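Local coordinates for protein inorganic polyphosphate/ATP-glucomannokinase (Arthrobacter sp., PDB 1WOQ) that phosphorylates glucose and mannose, drawing the phosphate from inorganic polyphosphate or ATP, and is a member of the ROK family, at residues H88-S93 and W101-I106; A57-V62 and T111-R116. All blocks are in the same frame, centred on the assembly; numbering follows the deposited sequence.

Interaction 1 (H88-S93 and W101-I106); sequences HGVVHS and WLNTDI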
ATOM      1  N   HIS A  88      -1.524  12.677 -11.041  1.00 20.05           N
ATOM      2  CA  HIS A  88      -0.891  12.817 -12.346  1.00 20.85           C
ATOM      3  C   HIS A  88       0.613  12.577 -12.245  1.00 19.84           C
ATOM      4  O   HIS A  88       1.415  13.349 -12.779  1.00 18.36           O
ATOM      5  CB  HIS A  88      -1.159  14.211 -12.922  1.00 24.44           C
ATOM      6  CG  HIS A  88      -2.600  14.465 -13.237  1.00 28.84           C
ATOM      7  ND1 HIS A  88      -3.374  15.354 -12.523  1.00 31.97           N
ATOM      8  CD2 HIS A  88      -3.414  13.923 -14.174  1.00 30.96           C
ATOM      9  CE1 HIS A  88      -4.605  15.347 -13.005  1.00 32.15           C
ATOM     10  NE2 HIS A  88      -4.656  14.487 -14.006  1.00 32.48           N
ATOM     11  N   GLY A  89       0.979  11.513 -11.534  1.00 19.08           N
ATOM     12  CA  GLY A  89       2.378  11.144 -11.373  1.00 17.76           C
ATOM     13  C   GLY A  89       3.235  12.018 -10.474  1.00 17.34           C
ATOM     14  O   GLY A  89       4.450  11.827 -10.406  1.00 16.78           O
ATOM     15  N   VAL A  90       2.616  12.963  -9.774  1.00 16.47           N
ATOM     16  CA  VAL A  90       3.353  13.864  -8.897  1.00 16.49           C
ATOM     17  C   VAL A  90       3.047  13.599  -7.426  1.00 15.32           C
ATOM     18  O   VAL A  90       1.897  13.379  -7.050  1.00 14.03           O
ATOM     19  CB  VAL A  90       3.028  15.336  -9.242  1.00 16.86           C
ATOM     20  CG1 VAL A  90       3.770  16.280  -8.302  1.00 16.71           C
ATOM     21  CG2 VAL A  90       3.424  15.618 -10.690  1.00 17.96           C
ATOM     22  N   VAL A  91       4.086  13.613  -6.596  1.00 16.38           N
ATOM     23  CA  VAL A  91       3.927  13.366  -5.162  1.00 16.14           C
ATOM     24  C   VAL A  91       3.432  14.621  -4.442  1.00 18.23           C
ATOM     25  O   VAL A  91       4.054  15.682  -4.536  1.00 17.96           O
ATOM     26  CB  VAL A  91       5.265  12.910  -4.534  1.00 17.27           C
ATOM     27  CG1 VAL A  91       5.119  12.766  -3.023  1.00 14.85           C
ATOM     28  CG2 VAL A  91       5.702  11.579  -5.152  1.00 16.84           C
ATOM     29  N   HIS A  92       2.317  14.501  -3.722  1.00 16.65           N
ATOM     30  CA  HIS A  92       1.764  15.647  -3.008  1.00 18.37           C
ATOM     31  C   HIS A  92       1.800  15.551  -1.483  1.00 18.42           C
ATOM     32  O   HIS A  92       1.285  16.430  -0.788  1.00 19.26           O
ATOM     33  CB  HIS A  92       0.335  15.933  -3.483  1.00 20.48           C
ATOM     34  CG  HIS A  92       0.268  16.559  -4.843  1.00 23.93           C
ATOM     35  ND1 HIS A  92       0.502  15.851  -6.001  1.00 27.98           N
ATOM     36  CD2 HIS A  92       0.038  17.837  -5.225  1.00 28.52           C
ATOM     37  CE1 HIS A  92       0.419  16.665  -7.039  1.00 27.06           C
ATOM     38  NE2 HIS A  92       0.139  17.877  -6.595  1.00 28.12           N
ATOM     39  N   SER A  93       2.400  14.488  -0.961  1.00 15.63           N
ATOM     40  CA  SER A  93       2.546  14.334   0.483  1.00 17.36           C
ATOM     41  C   SER A  93       3.727  13.407   0.730  1.00 17.55           C
ATOM     42  O   SER A  93       4.023  12.541  -0.092  1.00 18.51           O
ATOM     43  CB  SER A  93       1.269  13.765   1.125  1.00 17.16           C
ATOM     44  OG  SER A  93       1.080  12.397   0.811  1.00 16.51           O
ATOM     45  N   TRP A 101      10.666  14.828  -1.654  1.00 19.69           N
ATOM     46  CA  TRP A 101       9.738  14.118  -2.519  1.00 19.08           C
ATOM     47  C   TRP A 101       8.569  15.005  -2.921  1.00 19.38           C
ATOM     48  O   TRP A 101       7.989  14.834  -3.991  1.00 18.47           O
ATOM     49  CB  TRP A 101       9.209  12.862  -1.819  1.00 18.34           C
ATOM     50  CG  TRP A 101      10.102  11.679  -1.972  1.00 17.38           C
ATOM     51  CD1 TRP A 101      10.860  11.091  -1.004  1.00 17.36           C
ATOM     52  CD2 TRP A 101      10.327  10.932  -3.172  1.00 17.76           C
ATOM     53  NE1 TRP A 101      11.543  10.017  -1.527  1.00 18.57           N
ATOM     54  CE2 TRP A 101      11.234   9.899  -2.856  1.00 18.33           C
ATOM     55  CE3 TRP A 101       9.849  11.037  -4.486  1.00 18.40           C
ATOM     56  CZ2 TRP A 101      11.675   8.971  -3.807  1.00 19.30           C
ATOM     57  CZ3 TRP A 101      10.287  10.114  -5.432  1.00 18.67           C
ATOM     58  CH2 TRP A 101      11.190   9.096  -5.087  1.00 18.26           C
ATOM     59  N   LEU A 102       8.230  15.961  -2.060  1.00 18.83           N
ATOM     60  CA  LEU A 102       7.120  16.861  -2.340  1.00 19.94           C
ATOM     61  C   LEU A 102       7.264  17.554  -3.691  1.00 22.32           C
ATOM     62  O   LEU A 102       8.321  18.106  -4.012  1.00 21.70           O
ATOM     63  CB  LEU A 102       6.990  17.906  -1.229  1.00 21.02           C
ATOM     64  CG  LEU A 102       6.585  17.364   0.145  1.00 20.52           C
ATOM     65  CD1 LEU A 102       6.514  18.507   1.149  1.00 22.72           C
ATOM     66  CD2 LEU A 102       5.232  16.667   0.042  1.00 22.78           C
ATOM     67  N   ASN A 103       6.191  17.506  -4.473  1.00 21.16           N
ATOM     68  CA  ASN A 103       6.136  18.117  -5.799  1.00 24.31           C
ATOM     69  C   ASN A 103       7.055  17.455  -6.825  1.00 22.83           C
ATOM     70  O   ASN A 103       7.325  18.017  -7.886  1.00 24.24           O
ATOM     71  CB  ASN A 103       6.455  19.611  -5.707  1.00 27.79           C
ATOM     72  CG  ASN A 103       5.514  20.454  -6.543  1.00 33.55           C
ATOM     73  OD1 ASN A 103       5.648  21.678  -6.606  1.00 38.77           O
ATOM     74  ND2 ASN A 103       4.549  19.803  -7.187  1.00 33.75           N
ATOM     75  N   THR A 104       7.533  16.259  -6.510  1.00 21.66           N
ATOM     76  CA  THR A 104       8.398  15.528  -7.425  1.00 20.85           C
ATOM     77  C   THR A 104       7.563  14.715  -8.411  1.00 20.13           C
ATOM     78  O   THR A 104       6.639  14.004  -8.012  1.00 17.10           O
ATOM     79  CB  THR A 104       9.330  14.557  -6.662  1.00 21.81           C
ATOM     80  OG1 THR A 104      10.304  15.307  -5.930  1.00 24.44           O
ATOM     81  CG2 THR A 104      10.041  13.612  -7.633  1.00 22.30           C
ATOM     82  N   ASP A 105       7.870  14.840  -9.699  1.00 19.04           N
ATOM     83  CA  ASP A 105       7.160  14.069 -10.714  1.00 17.09           C
ATOM     84  C   ASP A 105       7.838  12.703 -10.673  1.00 17.04           C
ATOM     85  O   ASP A 105       8.826  12.467 -11.376  1.00 14.76           O
ATOM     86  CB  ASP A 105       7.344  14.692 -12.100  1.00 19.58           C
ATOM     87  CG  ASP A 105       6.462  14.045 -13.156  1.00 21.86           C
ATOM     88  OD1 ASP A 105       6.132  12.841 -13.024  1.00 19.96           O
ATOM     89  OD2 ASP A 105       6.106  14.739 -14.133  1.00 23.30           O
ATOM     90  N   ILE A 106       7.321  11.813  -9.834  1.00 16.19           N
ATOM     91  CA  ILE A 106       7.904  10.489  -9.687  1.00 14.34           C
ATOM     92  C   ILE A 106       7.738   9.612 -10.931  1.00 15.31           C
ATOM     93  O   ILE A 106       8.601   8.780 -11.226  1.00 15.16           O
ATOM     94  CB  ILE A 106       7.359   9.785  -8.403  1.00 13.97           C
ATOM     95  CG1 ILE A 106       8.106   8.469  -8.168  1.00 14.36           C
ATOM     96  CG2 ILE A 106       5.853   9.583  -8.501  1.00 13.53           C
ATOM     97  CD1 ILE A 106       7.829   7.848  -6.793  1.00 14.34           C
TER
HETATM   98  O   HOH W   1       3.979  12.575 -14.565  1.00 34.63           O
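A single beta bridge between Val-90 and Asp-105 joins the short strand 90-91 to the loop that leads into helix 106-114, in the ROK-family part of the kinase near its sugar pocket. Val-91 is gripped through both its backbone polar atoms. Its N donates to Thr-104 O at 2.9 Å, an almost straight bond (168° at the hydrogen), while its O accepts Asn-103 N at 2.8 Å. Both loop partners belong to the type II turn from Trp-101 to Thr-104, so the strand holds the turn by its own backbone. Val-90 CA adds a CA-H...O contact to Thr-104 O. The side chain of Val-91 is buried between the turn and the start of the helix: CB sits 3.4 Å from Trp-101 O, and with CG1 anti to the backbone N (chi1 175°), CG2 lies beside that N and meets Ile-106 CG2 at 3.9 Å. Phe-82 of strand 78-82 also touches Val-91 and Ile-106. Leu-102 CD2 rests 3.6 Å from Ser-93 CA. Asp-105 OD1, which caps the helix at Ala-108 N, also accepts a hydrogen bond from a water that donates to His-88 O as well, the OD1-to-water distance being 2.7 Å.

Interaction 2 (A57-V62 and T111-R116); sequences AVALVV and TARLGR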
ATOM      1  N   ALA A  57      17.532   2.334  -6.467  1.00 14.84           N
ATOM      2  CA  ALA A  57      17.088   1.073  -5.864  1.00 14.94           C
ATOM      3  C   ALA A  57      15.991   0.418  -6.705  1.00 14.74           C
ATOM      4  O   ALA A  57      15.990  -0.797  -6.915  1.00 13.04           O
ATOM      5  CB  ALA A  57      16.582   1.318  -4.442  1.00 14.36           C
ATOM      6  N   VAL A  58      15.050   1.225  -7.182  1.00 14.28           N
ATOM      7  CA  VAL A  58      13.975   0.695  -8.007  1.00 13.73           C
ATOM      8  C   VAL A  58      14.560   0.106  -9.286  1.00 13.79           C
ATOM      9  O   VAL A  58      14.157  -0.971  -9.727  1.00 13.23           O
ATOM     10  CB  VAL A  58      12.949   1.795  -8.349  1.00 13.36           C
ATOM     11  CG1 VAL A  58      11.949   1.285  -9.384  1.00 14.57           C
ATOM     12  CG2 VAL A  58      12.218   2.212  -7.079  1.00 13.79           C
ATOM     13  N   ALA A  59      15.527   0.805  -9.873  1.00 14.20           N
ATOM     14  CA  ALA A  59      16.167   0.325 -11.089  1.00 13.84           C
ATOM     15  C   ALA A  59      16.787  -1.053 -10.879  1.00 14.25           C
ATOM     16  O   ALA A  59      16.684  -1.921 -11.743  1.00 12.74           O
ATOM     17  CB  ALA A  59      17.232   1.310 -11.550  1.00 13.43           C
ATOM     18  N   LEU A  60      17.428  -1.257  -9.730  1.00 13.84           N
ATOM     19  CA  LEU A  60      18.052  -2.546  -9.447  1.00 13.15           C
ATOM     20  C   LEU A  60      17.015  -3.656  -9.332  1.00 13.70           C
ATOM     21  O   LEU A  60      17.230  -4.759  -9.835  1.00 13.24           O
ATOM     22  CB  LEU A  60      18.881  -2.478  -8.159  1.00 14.10           C
ATOM     23  CG  LEU A  60      20.147  -1.623  -8.234  1.00 17.84           C
ATOM     24  CD1 LEU A  60      20.726  -1.443  -6.846  1.00 17.76           C
ATOM     25  CD2 LEU A  60      21.159  -2.283  -9.165  1.00 18.74           C
ATOM     26  N   VAL A  61      15.896  -3.377  -8.670  1.00 12.74           N
ATOM     27  CA  VAL A  61      14.858  -4.396  -8.529  1.00 12.61           C
ATOM     28  C   VAL A  61      14.282  -4.750  -9.899  1.00 12.32           C
ATOM     29  O   VAL A  61      14.129  -5.925 -10.237  1.00 12.89           O
ATOM     30  CB  VAL A  61      13.708  -3.932  -7.604  1.00 12.52           C
ATOM     31  CG1 VAL A  61      12.621  -5.009  -7.543  1.00 12.84           C
ATOM     32  CG2 VAL A  61      14.244  -3.655  -6.204  1.00 12.34           C
ATOM     33  N   VAL A  62      13.958  -3.730 -10.687  1.00 13.73           N
ATOM     34  CA  VAL A  62      13.404  -3.954 -12.016  1.00 13.97           C
ATOM     35  C   VAL A  62      14.397  -4.691 -12.911  1.00 14.38           C
ATOM     36  O   VAL A  62      14.011  -5.565 -13.685  1.00 15.25           O
ATOM     37  CB  VAL A  62      13.003  -2.617 -12.684  1.00 12.36           C
ATOM     38  CG1 VAL A  62      12.651  -2.843 -14.154  1.00 15.04           C
ATOM     39  CG2 VAL A  62      11.809  -2.012 -11.951  1.00 13.74           C
ATOM     40  N   THR A 111      10.494   6.776 -14.985  1.00 14.52           N
ATOM     41  CA  THR A 111      10.444   6.399 -16.394  1.00 14.84           C
ATOM     42  C   THR A 111      11.799   6.698 -17.036  1.00 16.51           C
ATOM     43  O   THR A 111      12.312   5.905 -17.823  1.00 17.18           O
ATOM     44  CB  THR A 111       9.336   7.170 -17.146  1.00 15.70           C
ATOM     45  OG1 THR A 111       8.056   6.810 -16.609  1.00 14.36           O
ATOM     46  CG2 THR A 111       9.358   6.832 -18.638  1.00 16.86           C
ATOM     47  N   ALA A 112      12.379   7.840 -16.678  1.00 15.13           N
ATOM     48  CA  ALA A 112      13.675   8.249 -17.215  1.00 17.61           C
ATOM     49  C   ALA A 112      14.790   7.314 -16.761  1.00 18.56           C
ATOM     50  O   ALA A 112      15.672   6.957 -17.544  1.00 18.20           O
ATOM     51  CB  ALA A 112      13.987   9.676 -16.782  1.00 17.92           C
ATOM     52  N   ARG A 113      14.749   6.917 -15.495  1.00 17.50           N
ATOM     53  CA  ARG A 113      15.775   6.031 -14.960  1.00 19.38           C
ATOM     54  C   ARG A 113      15.662   4.592 -15.456  1.00 19.89           C
ATOM     55  O   ARG A 113      16.676   3.949 -15.742  1.00 19.81           O
ATOM     56  CB  ARG A 113      15.745   6.041 -13.429  1.00 19.46           C
ATOM     57  CG  ARG A 113      16.823   5.154 -12.796  1.00 21.07           C
ATOM     58  CD  ARG A 113      18.224   5.641 -13.165  1.00 23.51           C
ATOM     59  NE  ARG A 113      19.283   4.757 -12.673  1.00 24.16           N
ATOM     60  CZ  ARG A 113      19.613   3.591 -13.227  1.00 24.67           C
ATOM     61  NH1 ARG A 113      18.975   3.150 -14.302  1.00 24.34           N
ATOM     62  NH2 ARG A 113      20.588   2.860 -12.699  1.00 25.66           N
ATOM     63  N   LEU A 114      14.438   4.083 -15.562  1.00 18.76           N
ATOM     64  CA  LEU A 114      14.227   2.704 -16.004  1.00 20.40           C
ATOM     65  C   LEU A 114      14.225   2.492 -17.513  1.00 21.38           C
ATOM     66  O   LEU A 114      14.403   1.364 -17.986  1.00 22.04           O
ATOM     67  CB  LEU A 114      12.915   2.159 -15.430  1.00 20.27           C
ATOM     68  CG  LEU A 114      12.841   1.938 -13.917  1.00 23.17           C
ATOM     69  CD1 LEU A 114      11.459   1.432 -13.538  1.00 20.64           C
ATOM     70  CD2 LEU A 114      13.890   0.938 -13.498  1.00 23.64           C
ATOM     71  N   GLY A 115      14.008   3.559 -18.272  1.00 20.87           N
ATOM     72  CA  GLY A 115      13.988   3.421 -19.719  1.00 20.50           C
ATOM     73  C   GLY A 115      12.736   2.735 -20.232  1.00 20.10           C
ATOM     74  O   GLY A 115      12.742   2.116 -21.293  1.00 20.21           O
ATOM     75  N   ARG A 116      11.654   2.841 -19.468  1.00 18.65           N
ATOM     76  CA  ARG A 116      10.374   2.251 -19.838  1.00 18.84           C
ATOM     77  C   ARG A 116       9.309   2.999 -19.047  1.00 17.53           C
ATOM     78  O   ARG A 116       9.611   3.604 -18.021  1.00 17.68           O
ATOM     79  CB  ARG A 116      10.350   0.757 -19.483  1.00 18.97           C
ATOM     80  CG  ARG A 116      10.476   0.480 -17.990  1.00 18.89           C
ATOM     81  CD  ARG A 116      11.068  -0.899 -17.714  1.00 17.96           C
ATOM     82  NE  ARG A 116      10.188  -2.001 -18.093  1.00 16.88           N
ATOM     83  CZ  ARG A 116      10.522  -3.282 -17.966  1.00 16.77           C
ATOM     84  NH1 ARG A 116      11.713  -3.610 -17.478  1.00 16.13           N
ATOM     85  NH2 ARG A 116       9.668  -4.236 -18.305  1.00 15.49           N
TER
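Arg-113 lays its guanidinium against Ala-59, whose CB stands over the centre of one face, 3.7 Å from CZ. CG of the arginine is anti to the backbone N, and the bend at chi2 (62°) turns CD off the extended path. Its NE forms a salt bridge with Glu-56, about one turn earlier on the same helix as Ala-59, and this charge pair probably helps to keep the flat group in place over the alanine. Leu-114 follows and fills the middle of the contact. Its CD2 comes within 3.4 Å of Ala-59 CA, reaching the helix backbone itself where the alanine side chain is short. The same methyl lies 3.8 Å from Val-62 CB, the two side chains meeting tip to tip, while CD1 touches Val-62 CG2, also at 3.8 Å, and approaches Val-58 CG1 at 4.2 Å, crossing that valine at about a right angle. This is helix-to-helix packing within the actin-like ATPase fold of the ROK kinases: helix 51-66, whose Val-58 and Val-62 also touch strand 14-19, receives the C-terminal end of helix 106-114. An alanine in place of Val-62 would probably open a gap beside both Leu-114 methyls and leave Arg-116 NH1 without the CG1 it lies against. After Leu-114 the chain leaves the helix at Gly-115, where phi turns positive (73°), and Arg-116 then brings its guanidinium to Val-62. Bent at chi3, it slides past Val-62 in the opposite direction, with NH1 3.5 Å from CG1 of that valine. Its guanidinium nitrogens have polar partners outside the two segments: NE donates to the carbonyl of Ser-76, and NH1 is hydrogen-bonded to the hydroxyl of Ser-66, which also bonds Val-62 O.

Helix 106-114 ties the two contacts together: interaction 1 involves its N-terminal end, with Asp-105 at the N-cap, and interaction 2 its C-terminal end. Their centres are about 17 Å apart and their nearest atoms about 5 Å, without touching. Helix 51-66 also borders interaction 1, where Trp-101 packs on Pro-51 and Val-54 near its start, while residues 57-62 further along it form interaction 2. The contacts differ in kind: interaction 1 combines backbone hydrogen bonds with side-chain packing, whereas interaction 2 has no hydrogen bond between its segments. Interaction 1 lies near the sugar: the Ser-93 side chain is about 5 Å from the bound beta-D-glucopyranose, whose pocket includes Ala-95 and Asn-96.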